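Local atomic coordinates of protein toll (Drosophila melanogaster, PDB entry 4LXR), a protein that binds the cleaved, active form of the cytokine Spätzle at the cell surface and signals in embryonic dorsal-ventral patterning and antifungal immunity. Residues H212-A217 with D236-L241. Residues are numbered along the deposited sequence; the frame is centred on the assembly and turned at random.
Sequences HDFEGA and DVFAHL
Phe214 and Leu241 meet between successive leucine-rich repeats of the Toll ectodomain, where the loop after strand 198-200 packs against that after strand 222-224. The apolar contacts centre on the Phe214 ring. Leu241 CD1 lies over one face of the Phe214 ring, 4.2 Å from its centroid and 14° off its normal, which defines a CH-pi contact. Leu241 CD2 also reaches Ala217 CB, at 3.7 Å. Val237 CG2 is 4.0 Å from Phe214 CE2, and Ile223 of strand 222-224 touches both Phe214 and Leu241, joining the loops to the solenoid core.

His240 packs its ring against the backbone at Glu215 and makes one hydrogen bond, to Lys211 O just before 212-217. Its CB points toward that segment, and CG stands anti to the carbonyl carbon (chi1 -73°); His240 ND1 lies 3.4 Å from Glu215 CA. An alanine here would probably leave Lys211 O without this imidazole partner and open a gap beside Glu215. No hydrogen bond joins the two segments directly; Asn265 ND2, from further along the chain, holds two carbonyls of 236-241, Phe238 O and Leu241 O. At the edge of the Phe214 ring, near its plane, Val237 O approaches Phe214 CD2 to 3.3 Å.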
loop_
_atom_site.group_PDB
_atom_site.type_symbol
_atom_site.label_atom_id
_atom_site.label_comp_id
_atom_site.label_asym_id
_atom_site.label_seq_id
_atom_site.Cartn_x
_atom_site.Cartn_y
_atom_site.Cartn_z
ATOM N N HIS A 212 35.892 28.257 -20.375
ATOM C CA HIS A 212 36.557 29.325 -19.640
ATOM C C HIS A 212 35.842 29.719 -18.348
ATOM O O HIS A 212 36.464 30.276 -17.437
ATOM C CB HIS A 212 36.736 30.561 -20.538
ATOM C CG HIS A 212 37.562 31.649 -19.916
ATOM N ND1 HIS A 212 38.912 31.515 -19.671
ATOM C CD2 HIS A 212 37.224 32.890 -19.489
ATOM C CE1 HIS A 212 39.370 32.628 -19.124
ATOM N NE2 HIS A 212 38.367 33.478 -19.003
ATOM N N ASP A 213 34.542 29.439 -18.267
ATOM C CA ASP A 213 33.758 29.787 -17.088
ATOM C C ASP A 213 34.293 29.082 -15.832
ATOM O O ASP A 213 34.170 29.596 -14.712
ATOM C CB ASP A 213 32.261 29.470 -17.293
ATOM C CG ASP A 213 31.538 30.509 -18.158
ATOM O OD1 ASP A 213 32.043 31.641 -18.293
ATOM O OD2 ASP A 213 30.445 30.199 -18.689
ATOM N N PHE A 214 34.903 27.916 -16.016
ATOM C CA PHE A 214 35.374 27.145 -14.869
ATOM C C PHE A 214 36.896 27.111 -14.767
ATOM O O PHE A 214 37.465 26.242 -14.109
ATOM C CB PHE A 214 34.803 25.723 -14.902
ATOM C CG PHE A 214 33.307 25.686 -14.995
ATOM C CD1 PHE A 214 32.529 25.989 -13.895
ATOM C CD2 PHE A 214 32.684 25.372 -16.187
ATOM C CE1 PHE A 214 31.150 25.967 -13.985
ATOM C CE2 PHE A 214 31.302 25.339 -16.276
ATOM C CZ PHE A 214 30.540 25.647 -15.183
ATOM N N GLU A 215 37.556 28.068 -15.405
ATOM C CA GLU A 215 39.013 28.170 -15.297
ATOM C C GLU A 215 39.468 28.337 -13.843
ATOM O O GLU A 215 39.023 29.238 -13.127
ATOM C CB GLU A 215 39.529 29.323 -16.154
ATOM C CG GLU A 215 40.931 29.735 -15.847
ATOM C CD GLU A 215 41.317 30.986 -16.603
ATOM O OE1 GLU A 215 41.341 32.071 -15.981
ATOM O OE2 GLU A 215 41.581 30.881 -17.821
ATOM N N GLY A 216 40.360 27.460 -13.408
ATOM C CA GLY A 216 40.833 27.511 -12.037
ATOM C C GLY A 216 40.013 26.686 -11.052
ATOM O O GLY A 216 40.344 26.622 -9.876
ATOM N N ALA A 217 38.953 26.037 -11.521
ATOM C CA ALA A 217 38.042 25.330 -10.607
ATOM C C ALA A 217 38.418 23.866 -10.345
ATOM O O ALA A 217 37.550 23.009 -10.281
ATOM C CB ALA A 217 36.607 25.431 -11.111
ATOM N N ASP A 236 33.471 20.820 -24.559
ATOM C CA ASP A 236 34.551 21.049 -23.612
ATOM C C ASP A 236 34.160 21.951 -22.435
ATOM O O ASP A 236 35.038 22.471 -21.748
ATOM C CB ASP A 236 35.794 21.618 -24.343
ATOM C CG ASP A 236 35.516 22.944 -25.053
ATOM O OD1 ASP A 236 34.420 23.518 -24.884
ATOM O OD2 ASP A 236 36.413 23.427 -25.779
ATOM N N VAL A 237 32.857 22.130 -22.198
ATOM C CA VAL A 237 32.392 23.028 -21.139
ATOM C C VAL A 237 32.956 22.696 -19.756
ATOM O O VAL A 237 33.148 23.591 -18.928
ATOM C CB VAL A 237 30.840 23.090 -21.038
ATOM C CG1 VAL A 237 30.242 21.728 -20.645
ATOM C CG2 VAL A 237 30.409 24.177 -20.029
ATOM N N PHE A 238 33.223 21.412 -19.512
ATOM C CA PHE A 238 33.661 20.956 -18.192
ATOM C C PHE A 238 35.159 20.612 -18.170
ATOM O O PHE A 238 35.649 20.012 -17.215
ATOM C CB PHE A 238 32.852 19.710 -17.764
ATOM C CG PHE A 238 31.352 19.930 -17.685
ATOM C CD1 PHE A 238 30.821 20.992 -16.971
ATOM C CD2 PHE A 238 30.478 19.052 -18.314
ATOM C CE1 PHE A 238 29.435 21.175 -16.881
ATOM C CE2 PHE A 238 29.091 19.234 -18.248
ATOM C CZ PHE A 238 28.572 20.301 -17.536
ATOM N N ALA A 239 35.883 20.982 -19.223
ATOM C CA ALA A 239 37.296 20.617 -19.347
ATOM C C ALA A 239 38.157 20.955 -18.134
ATOM O O ALA A 239 39.089 20.223 -17.813
ATOM C CB ALA A 239 37.901 21.223 -20.593
ATOM N N HIS A 240 37.864 22.065 -17.469
ATOM C CA HIS A 240 38.699 22.484 -16.345
ATOM C C HIS A 240 38.301 21.834 -15.017
ATOM O O HIS A 240 39.054 21.888 -14.050
ATOM C CB HIS A 240 38.682 24.008 -16.211
ATOM C CG HIS A 240 39.456 24.709 -17.279
ATOM N ND1 HIS A 240 39.035 25.888 -17.853
ATOM C CD2 HIS A 240 40.633 24.401 -17.870
ATOM C CE1 HIS A 240 39.918 26.276 -18.757
ATOM N NE2 HIS A 240 40.896 25.389 -18.788
ATOM N N LEU A 241 37.117 21.232 -14.974
ATOM C CA LEU A 241 36.629 20.574 -13.762
ATOM C C LEU A 241 37.199 19.168 -13.668
ATOM O O LEU A 241 36.448 18.200 -13.669
ATOM C CB LEU A 241 35.098 20.517 -13.767
ATOM C CG LEU A 241 34.392 21.872 -13.754
ATOM C CD1 LEU A 241 32.888 21.747 -14.001
ATOM C CD2 LEU A 241 34.648 22.590 -12.436
#